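Local coordinates for protein putative 4-hydroxybenzoyl-CoA thioesterase (Geobacillus stearothermophilus, PDB 2OIW) that is predicted to be an acyl-CoA thioesterase of the hot-dog fold, probably hydrolysing the thioester bond of a coenzyme A conjugate, at residues Y68-T73 with H93-V98; V74-E79 with I88-H93; G82-T87 with P116-D121. All coordinates share one frame; numbering follows the deposited sequence. Where two conformers were deposited one is given.

Interaction 1. Residues Y68-T73 with H93-V98; sequences YGQDVT and HQNGVV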
loop_
_atom_site.group_PDB
_atom_site.type_symbol
_atom_site.label_atom_id
_atom_site.label_comp_id
_atom_site.label_asym_id
_atom_site.label_seq_id
_atom_site.Cartn_x
_atom_site.Cartn_y
_atom_site.Cartn_z
ATOM N N TYR A 68 4.390 14.723 3.594
ATOM C CA TYR A 68 5.212 14.491 2.415
ATOM C C TYR A 68 6.143 15.701 2.217
ATOM O O TYR A 68 5.708 16.818 2.423
ATOM C CB TYR A 68 4.293 14.323 1.183
ATOM C CG TYR A 68 5.018 14.308 -0.137
ATOM C CD1 TYR A 68 5.908 13.288 -0.437
ATOM C CD2 TYR A 68 4.796 15.308 -1.096
ATOM C CE1 TYR A 68 6.572 13.264 -1.642
ATOM C CE2 TYR A 68 5.449 15.285 -2.303
ATOM C CZ TYR A 68 6.357 14.273 -2.558
ATOM O OH TYR A 68 7.012 14.241 -3.751
ATOM N N GLY A 69 7.398 15.483 1.808
ATOM C CA GLY A 69 8.304 16.596 1.428
ATOM C C GLY A 69 9.527 16.797 2.309
ATOM O O GLY A 69 10.438 17.560 1.970
ATOM N N GLN A 70 9.523 16.120 3.459
ATOM C CA GLN A 70 10.610 16.137 4.430
ATOM C C GLN A 70 10.894 14.679 4.784
ATOM O O GLN A 70 9.956 13.888 4.961
ATOM C CB GLN A 70 10.183 16.869 5.711
ATOM C CG GLN A 70 9.711 18.311 5.556
ATOM C CD GLN A 70 8.996 18.844 6.809
ATOM O OE1 GLN A 70 7.767 18.716 6.961
ATOM N NE2 GLN A 70 9.772 19.413 7.719
ATOM N N ASP A 71 12.172 14.317 4.918
ATOM C CA ASP A 71 12.540 12.941 5.310
ATOM C C ASP A 71 12.077 12.623 6.734
ATOM O O ASP A 71 11.802 13.518 7.521
ATOM C CB ASP A 71 14.052 12.713 5.153
ATOM C CG ASP A 71 14.440 12.525 3.697
ATOM O OD1 ASP A 71 13.520 12.390 2.841
ATOM O OD2 ASP A 71 15.649 12.495 3.411
ATOM N N VAL A 72 11.961 11.342 7.036
ATOM C CA VAL A 72 11.632 10.887 8.389
ATOM C C VAL A 72 12.697 9.887 8.775
ATOM O O VAL A 72 13.356 9.311 7.897
ATOM C CB VAL A 72 10.249 10.207 8.469
ATOM C CG1 VAL A 72 9.146 11.176 7.991
ATOM C CG2 VAL A 72 10.231 8.879 7.706
ATOM N N THR A 73 12.896 9.735 10.079
ATOM C CA THR A 73 13.851 8.778 10.610
ATOM C C THR A 73 13.160 7.847 11.570
ATOM O O THR A 73 12.503 8.287 12.518
ATOM C CB THR A 73 15.022 9.468 11.339
ATOM O OG1 THR A 73 15.576 10.458 10.473
ATOM C CG2 THR A 73 16.094 8.470 11.694
ATOM N N HIS A 93 10.546 10.015 13.690
ATOM C CA HIS A 93 10.781 11.435 13.842
ATOM C C HIS A 93 10.721 12.135 12.470
ATOM O O HIS A 93 11.021 11.540 11.422
ATOM C CB HIS A 93 12.161 11.718 14.464
ATOM C CG HIS A 93 12.350 11.176 15.850
ATOM N ND1 HIS A 93 13.198 11.762 16.762
ATOM C CD2 HIS A 93 11.820 10.094 16.477
ATOM C CE1 HIS A 93 13.182 11.075 17.893
ATOM N NE2 HIS A 93 12.353 10.054 17.745
ATOM N N GLN A 94 10.337 13.404 12.493
ATOM C CA GLN A 94 10.396 14.268 11.310
ATOM C C GLN A 94 10.736 15.661 11.819
ATOM O O GLN A 94 10.216 16.081 12.856
ATOM C CB GLN A 94 9.082 14.270 10.531
ATOM C CG GLN A 94 9.116 15.098 9.213
ATOM C CD GLN A 94 7.864 14.913 8.348
ATOM O OE1 GLN A 94 6.752 15.258 8.753
ATOM N NE2 GLN A 94 8.048 14.372 7.141
ATOM N N ASN A 95 11.632 16.363 11.125
ATOM C CA ASN A 95 12.016 17.712 11.565
ATOM C C ASN A 95 12.510 17.729 13.012
ATOM O O ASN A 95 12.270 18.681 13.751
ATOM C CB ASN A 95 10.830 18.677 11.404
ATOM C CG ASN A 95 11.273 20.138 11.360
ATOM O OD1 ASN A 95 12.316 20.471 10.764
ATOM N ND2 ASN A 95 10.507 21.015 12.018
ATOM N N GLY A 96 13.151 16.640 13.422
ATOM C CA GLY A 96 13.692 16.519 14.773
ATOM C C GLY A 96 12.647 16.446 15.877
ATOM O O GLY A 96 12.940 16.778 16.998
ATOM N N VAL A 97 11.430 16.010 15.558
ATOM C CA VAL A 97 10.336 15.901 16.535
ATOM C C VAL A 97 9.800 14.445 16.478
ATOM O O VAL A 97 9.644 13.885 15.383
ATOM C CB VAL A 97 9.178 16.926 16.195
ATOM C CG1 VAL A 97 7.977 16.768 17.120
ATOM C CG2 VAL A 97 9.659 18.382 16.269
ATOM N N VAL A 98 9.548 13.830 17.635
ATOM C CA VAL A 98 8.929 12.501 17.648
ATOM C C VAL A 98 7.473 12.640 17.187
ATOM O O VAL A 98 6.725 13.457 17.716
ATOM C CB VAL A 98 9.029 11.794 19.028
ATOM C CG1 VAL A 98 8.319 12.563 20.096
ATOM C CG2 VAL A 98 8.465 10.373 18.992
HETATM O O HOH W 1 12.934 15.222 8.965
#
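The side-chain amide nitrogen NE2 of Gln94 is gripped by two backbone carbonyls: it donates to Gln70 O at 2.9 Å and also to Tyr67 O, just before the segment. The bond to Gln70 O is bent, 135° at the hydrogen, with NE2 well above the carbonyl plane, although the oxygen lies close to the plane of the Gln94 amide. CG is anti to the backbone N (chi1 -176°), which starts the extended chain toward the loop; the turn of the amide itself then brings NE2 round to the carbonyls. On the way CG passes Asp71 O at 3.5 Å, and NE2 rests against the methyl CG1 of Val72 at 3.5 Å, so the side chain lies against both the loop backbone and the first residue of the strand. Regular pairing begins at Thr73 and His93, an antiparallel hydrogen-bonded pair whose two N-H...O bonds, Thr73 N to His93 O and His93 N to Thr73 O, are both 2.9 Å. His93 O is approached as well by Val72 CA at 3.2 Å, in a CA-H...O contact. Where the strands part, a water bridges Asp71 O and Asn95 N, accepting from the latter at 2.8 Å. Asn95 and Gly96, both at positive phi, are the central residues of a type I' turn that joins strand 85-94 to strand 97-110 in a tight hairpin. On its other edge the 68-73 segment meets strand 5-9, through backbone bonding of Val72 with Ile9, and Tyr68 turns away to pack on His36 and Phe39 of the second subunit.

Interaction 2. Residues V74-E79 with I88-H93; sequences VYTGIE and IYEEIH
The ring of Tyr75 presents its edge to a face of His93 in a T-shaped stack: CE2 sits over the centre of the imidazole, 3.6 Å from His93 CG, and the planes are inclined by 62°. The imidazole is held from its rim, where NE2 donates a nearly straight bond (172°) to Glu91 OE1 at 2.8 Å, with that oxygen in the ring plane. The same carboxylate is fixed from its second oxygen, since Tyr89 OH donates to the anti lone pair of Glu91 OE2 at 2.7 Å. An alanine in place of His93 would probably deprive the Tyr75 edge of the face it meets and Glu91 OE1 of its N-H donor, making the carboxylate freer to turn about its remaining bond to Tyr89.

Behind this row the backbones are laced as antiparallel strands, Tyr75 pairing with Glu91 and Gly77 with Tyr89; Gly77 N to Tyr89 O is 2.8 Å. The opposite face is mostly apolar. Val74 CG2 lies beside Ile92 CG1 at 4.1 Å, and Thr76 CG2 meets Ile88 CG2 at 3.7 Å. Among them a water links Thr76 OG1 to Glu90 OE1, while Glu90 OE2 is paired with Arg35 and Ser104, giving the buried carboxylate several partners. Farther out, Ile92 packs on Val27, Trp30 and Phe31 of helix 27-34, and Thr76, Ile78 and Ile88 on Ile38 of helix 36-42; on the Tyr75 and Tyr89 side, Trp132 packs on Tyr75, Glu91 and Tyr89, meeting the last edge-to-face. A curved antiparallel sheet wrapped about a central helix, here 27-34 with 36-42 following it, is the hallmark of the hot-dog fold, and this hairpin lies in the middle of the sheet.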
loop_
_atom_site.group_PDB
_atom_site.type_symbol
_atom_site.label_atom_id
_atom_site.label_comp_id
_atom_site.label_asym_id
_atom_site.label_seq_id
_atom_site.Cartn_x
_atom_site.Cartn_y
_atom_site.Cartn_z
ATOM N N VAL A 74 13.346 6.557 11.309
ATOM C CA VAL A 74 12.845 5.486 12.157
ATOM C C VAL A 74 13.971 5.009 13.041
ATOM O O VAL A 74 15.061 4.680 12.556
ATOM C CB VAL A 74 12.269 4.337 11.297
ATOM C CG1 VAL A 74 11.513 3.301 12.180
ATOM C CG2 VAL A 74 11.324 4.944 10.206
ATOM N N TYR A 75 13.708 5.026 14.349
ATOM C CA TYR A 75 14.593 4.449 15.357
ATOM C C TYR A 75 13.950 3.191 15.887
ATOM O O TYR A 75 12.799 3.210 16.329
ATOM C CB TYR A 75 14.795 5.414 16.500
ATOM C CG TYR A 75 15.409 6.716 16.066
ATOM C CD1 TYR A 75 16.804 6.857 15.991
ATOM C CD2 TYR A 75 14.615 7.808 15.747
ATOM C CE1 TYR A 75 17.384 8.053 15.610
ATOM C CE2 TYR A 75 15.195 9.017 15.342
ATOM C CZ TYR A 75 16.574 9.123 15.291
ATOM O OH TYR A 75 17.152 10.285 14.895
ATOM N N THR A 76 14.715 2.110 15.884
ATOM C CA THR A 76 14.185 0.797 16.198
ATOM C C THR A 76 15.144 0.126 17.161
ATOM O O THR A 76 16.328 -0.001 16.873
ATOM C CB THR A 76 13.997 -0.046 14.918
ATOM O OG1 THR A 76 13.211 0.700 13.960
ATOM C CG2 THR A 76 13.282 -1.364 15.265
ATOM N N GLY A 77 14.625 -0.260 18.321
ATOM C CA GLY A 77 15.450 -0.875 19.349
ATOM C C GLY A 77 14.733 -2.068 19.930
ATOM O O GLY A 77 13.553 -2.307 19.629
ATOM N N ILE A 78 15.441 -2.791 20.792
ATOM C CA ILE A 78 14.898 -3.953 21.468
ATOM C C ILE A 78 14.514 -3.579 22.897
ATOM O O ILE A 78 15.376 -3.204 23.685
ATOM C CB ILE A 78 15.936 -5.115 21.471
ATOM C CG1 ILE A 78 16.352 -5.494 20.029
ATOM C CG2 ILE A 78 15.417 -6.338 22.287
ATOM C CD1 ILE A 78 15.191 -6.039 19.192
ATOM N N GLU A 79 13.227 -3.663 23.235
ATOM C CA GLU A 79 12.817 -3.392 24.622
ATOM C C GLU A 79 12.889 -4.638 25.529
ATOM O O GLU A 79 13.162 -4.529 26.725
ATOM C CB GLU A 79 11.415 -2.798 24.689
ATOM C CG GLU A 79 11.057 -2.325 26.090
ATOM C CD GLU A 79 9.618 -1.846 26.241
ATOM O OE1 GLU A 79 8.704 -2.475 25.660
ATOM O OE2 GLU A 79 9.406 -0.851 26.985
ATOM N N ILE A 88 9.928 -5.083 20.430
ATOM C CA ILE A 88 10.603 -3.971 19.828
ATOM C C ILE A 88 9.986 -2.655 20.302
ATOM O O ILE A 88 8.760 -2.524 20.370
ATOM C CB ILE A 88 10.450 -4.087 18.310
ATOM C CG1 ILE A 88 11.238 -5.297 17.765
ATOM C CG2 ILE A 88 10.789 -2.790 17.617
ATOM C CD1 ILE A 88 10.827 -5.661 16.352
ATOM N N TYR A 89 10.837 -1.686 20.626
ATOM C CA TYR A 89 10.388 -0.326 20.819
ATOM C C TYR A 89 10.854 0.503 19.612
ATOM O O TYR A 89 11.980 0.336 19.157
ATOM C CB TYR A 89 10.888 0.276 22.149
ATOM C CG TYR A 89 10.400 1.687 22.318
ATOM C CD1 TYR A 89 9.071 1.946 22.619
ATOM C CD2 TYR A 89 11.255 2.767 22.107
ATOM C CE1 TYR A 89 8.603 3.250 22.736
ATOM C CE2 TYR A 89 10.810 4.047 22.215
ATOM C CZ TYR A 89 9.488 4.293 22.532
ATOM O OH TYR A 89 9.051 5.589 22.633
ATOM N N GLU A 90 10.006 1.384 19.099
ATOM C CA GLU A 90 10.326 2.103 17.857
ATOM C C GLU A 90 9.686 3.483 17.824
ATOM O O GLU A 90 8.607 3.704 18.423
ATOM C CB GLU A 90 9.919 1.257 16.622
ATOM C CG GLU A 90 8.511 0.642 16.762
ATOM C CD GLU A 90 8.322 -0.708 16.072
ATOM O OE1 GLU A 90 9.192 -1.129 15.253
ATOM O OE2 GLU A 90 7.264 -1.349 16.353
ATOM N N GLU A 91 10.344 4.415 17.135
ATOM C CA GLU A 91 9.844 5.781 17.036
ATOM C C GLU A 91 10.070 6.302 15.625
ATOM O O GLU A 91 11.030 5.916 14.972
ATOM C CB GLU A 91 10.584 6.702 18.019
ATOM C CG GLU A 91 10.243 6.502 19.458
ATOM C CD GLU A 91 10.923 7.500 20.365
ATOM O OE1 GLU A 91 11.743 8.312 19.861
ATOM O OE2 GLU A 91 10.657 7.451 21.592
ATOM N N ILE A 92 9.175 7.162 15.157
ATOM C CA ILE A 92 9.414 7.887 13.906
ATOM C C ILE A 92 9.479 9.376 14.189
ATOM O O ILE A 92 8.608 9.919 14.871
ATOM C CB ILE A 92 8.344 7.579 12.831
ATOM C CG1 ILE A 92 8.248 6.076 12.586
ATOM C CG2 ILE A 92 8.691 8.260 11.534
ATOM C CD1 ILE A 92 7.140 5.708 11.659
ATOM N N HIS A 93 10.546 10.015 13.690
ATOM C CA HIS A 93 10.781 11.435 13.842
ATOM C C HIS A 93 10.721 12.135 12.470
ATOM O O HIS A 93 11.021 11.540 11.422
ATOM C CB HIS A 93 12.161 11.718 14.464
ATOM C CG HIS A 93 12.350 11.176 15.850
ATOM N ND1 HIS A 93 13.198 11.762 16.762
ATOM C CD2 HIS A 93 11.820 10.094 16.477
ATOM C CE1 HIS A 93 13.182 11.075 17.893
ATOM N NE2 HIS A 93 12.353 10.054 17.745
HETATM O O HOH W 2 10.794 0.057 13.639
#

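Interaction 3. Residues G82-T87 with P116-D121; sequences GNTSLT and PEPIPD
A single backbone hydrogen bond ties the two loops: Ile119 N donates to Asn83 O at 3.0 Å, with an angle of 156° at the hydrogen. Asn83 O is gripped further by Arg124 NH2, while Arg124 NH1 takes the neighbouring Gly82 O, so one guanidinium spans two successive carbonyls of the turn.

Weaker CA-H...O contacts flank that bond. Pro118 CA approaches Asn83 O at 3.3 Å, and Thr84 CA approaches Glu117 O at 3.5 Å; the CA atoms of Thr84 and Pro118 are the nearest across the two segments, 4.3 Å apart.

Van der Waals contacts fill in the rest. The methyl CG2 of Thr84, anti to its own carbonyl carbon, sits against the start of the Pro118 ring, 3.6 Å from Pro118 N, and Thr84 CB meets Pro116 CB at 4.0 Å, the two side chains lying side by side. The amide of Asn83 runs alongside the Pro118 ring, OD1 being 3.9 Å from Pro118 CB. Ile119 reaches in the other direction, placing CD1 at 3.5 Å from Ser85 O, and its buried side chain continues onto Ile81, Phe42 and Leu127.

Gly82 N bonds to Ser85 O, closing the turn of the hairpin formed by strands 72-81 and 85-94. This hairpin end of the hot-dog sheet is thereby packed against the proline-rich connection to helix 121-128, Pro120 occupying the N-cap position.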
loop_
_atom_site.group_PDB
_atom_site.type_symbol
_atom_site.label_atom_id
_atom_site.label_comp_id
_atom_site.label_asym_id
_atom_site.label_seq_id
_atom_site.Cartn_x
_atom_site.Cartn_y
_atom_site.Cartn_z
ATOM N N GLY A 82 12.832 -11.955 24.781
ATOM C CA GLY A 82 12.163 -13.019 25.514
ATOM C C GLY A 82 12.808 -14.362 25.200
ATOM O O GLY A 82 13.937 -14.426 24.745
ATOM N N ASN A 83 12.081 -15.450 25.419
ATOM C CA ASN A 83 12.606 -16.766 25.101
ATOM C C ASN A 83 12.535 -17.039 23.608
ATOM O O ASN A 83 13.551 -17.278 22.983
ATOM C CB ASN A 83 11.880 -17.859 25.908
ATOM C CG ASN A 83 12.539 -19.211 25.776
ATOM O OD1 ASN A 83 13.763 -19.324 25.753
ATOM N ND2 ASN A 83 11.724 -20.254 25.701
ATOM N N THR A 84 11.322 -16.990 23.049
ATOM C CA THR A 84 11.094 -17.252 21.631
ATOM C C THR A 84 10.598 -15.981 20.944
ATOM O O THR A 84 10.292 -15.997 19.741
ATOM C CB THR A 84 10.001 -18.324 21.427
ATOM O OG1 THR A 84 8.742 -17.785 21.842
ATOM C CG2 THR A 84 10.308 -19.581 22.215
ATOM N N SER A 85 10.491 -14.901 21.722
ATOM C CA SER A 85 9.962 -13.634 21.232
ATOM C C SER A 85 10.863 -12.460 21.510
ATOM O O SER A 85 11.820 -12.567 22.266
ATOM C CB SER A 85 8.549 -13.348 21.789
ATOM O OG SER A 85 8.560 -13.310 23.196
ATOM N N LEU A 86 10.568 -11.342 20.873
ATOM C CA LEU A 86 11.238 -10.119 21.235
ATOM C C LEU A 86 10.253 -8.987 21.092
ATOM O O LEU A 86 9.335 -9.052 20.288
ATOM C CB LEU A 86 12.539 -9.924 20.420
ATOM C CG LEU A 86 12.600 -9.308 19.026
ATOM C CD1 LEU A 86 13.948 -9.658 18.362
ATOM C CD2 LEU A 86 11.482 -9.788 18.150
ATOM N N THR A 87 10.401 -7.991 21.945
ATOM C CA THR A 87 9.498 -6.852 21.972
ATOM C C THR A 87 10.357 -5.682 21.536
ATOM O O THR A 87 11.380 -5.344 22.190
ATOM C CB THR A 87 8.934 -6.636 23.367
ATOM O OG1 THR A 87 8.284 -7.845 23.793
ATOM C CG2 THR A 87 7.960 -5.474 23.388
ATOM N N PRO A 116 7.640 -22.326 17.657
ATOM C CA PRO A 116 8.433 -21.163 18.030
ATOM C C PRO A 116 9.755 -21.637 18.597
ATOM O O PRO A 116 9.803 -22.669 19.238
ATOM C CB PRO A 116 7.594 -20.506 19.115
ATOM C CG PRO A 116 6.199 -20.969 18.849
ATOM C CD PRO A 116 6.387 -22.388 18.444
ATOM N N GLU A 117 10.823 -20.904 18.326
ATOM C CA GLU A 117 12.177 -21.376 18.567
ATOM C C GLU A 117 12.842 -20.438 19.558
ATOM O O GLU A 117 12.900 -19.239 19.329
ATOM C CB GLU A 117 12.970 -21.441 17.238
ATOM C CG GLU A 117 14.396 -22.080 17.299
ATOM C CD GLU A 117 15.295 -21.722 16.097
ATOM O OE1 GLU A 117 15.422 -20.531 15.750
ATOM O OE2 GLU A 117 15.900 -22.637 15.491
ATOM N N PRO A 118 13.275 -20.969 20.701
ATOM C CA PRO A 118 14.191 -20.176 21.506
ATOM C C PRO A 118 15.272 -19.535 20.637
ATOM O O PRO A 118 16.027 -20.236 19.930
ATOM C CB PRO A 118 14.778 -21.207 22.477
ATOM C CG PRO A 118 13.629 -22.151 22.715
ATOM C CD PRO A 118 12.920 -22.244 21.362
ATOM N N ILE A 119 15.299 -18.206 20.670
ATOM C CA ILE A 119 16.258 -17.428 19.918
ATOM C C ILE A 119 17.661 -17.991 20.157
ATOM O O ILE A 119 18.090 -18.097 21.294
ATOM C CB ILE A 119 16.196 -15.961 20.348
ATOM C CG1 ILE A 119 14.775 -15.420 20.133
ATOM C CG2 ILE A 119 17.266 -15.149 19.636
ATOM C CD1 ILE A 119 14.564 -13.996 20.608
ATOM N N PRO A 120 18.361 -18.418 19.089
ATOM C CA PRO A 120 19.704 -18.977 19.333
ATOM C C PRO A 120 20.637 -17.959 20.007
ATOM O O PRO A 120 20.482 -16.743 19.819
ATOM C CB PRO A 120 20.209 -19.340 17.921
ATOM C CG PRO A 120 18.975 -19.482 17.086
ATOM C CD PRO A 120 17.985 -18.471 17.666
ATOM N N ASP A 121 21.598 -18.464 20.774
ATOM C CA ASP A 121 22.463 -17.606 21.587
ATOM C C ASP A 121 23.244 -16.562 20.785
ATOM O O ASP A 121 23.347 -15.401 21.225
ATOM C CB ASP A 121 23.389 -18.434 22.487
ATOM C CG ASP A 121 22.862 -18.552 23.914
ATOM O OD1 ASP A 121 22.215 -17.600 24.418
ATOM O OD2 ASP A 121 23.113 -19.595 24.548
#

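Overall arrangement
Interactions 1 and 2 are successive lengths of one hairpin, strands 72-81 and 85-94, and share His93; interaction 3 lies at the other end, on the opposite side of the chain's centre from interaction 1, with nearest atoms about 16 Å apart. Interaction 2 is the buried middle, where regular strand pairing carries a linked polar and aromatic row on one face and mainly aliphatic packing, with one buried carboxylate, on the other. Towards the ends pairing gives way: interaction 1, partly buried, keeps one hydrogen-bonded pair and adds a side-chain amide and a water, and interaction 3, at the surface, relies on prolines and one backbone bond. Interactions 2 and 3 also touch, with Ile78 against Leu86 and a probable hydrogen bond from Glu79 to Thr87.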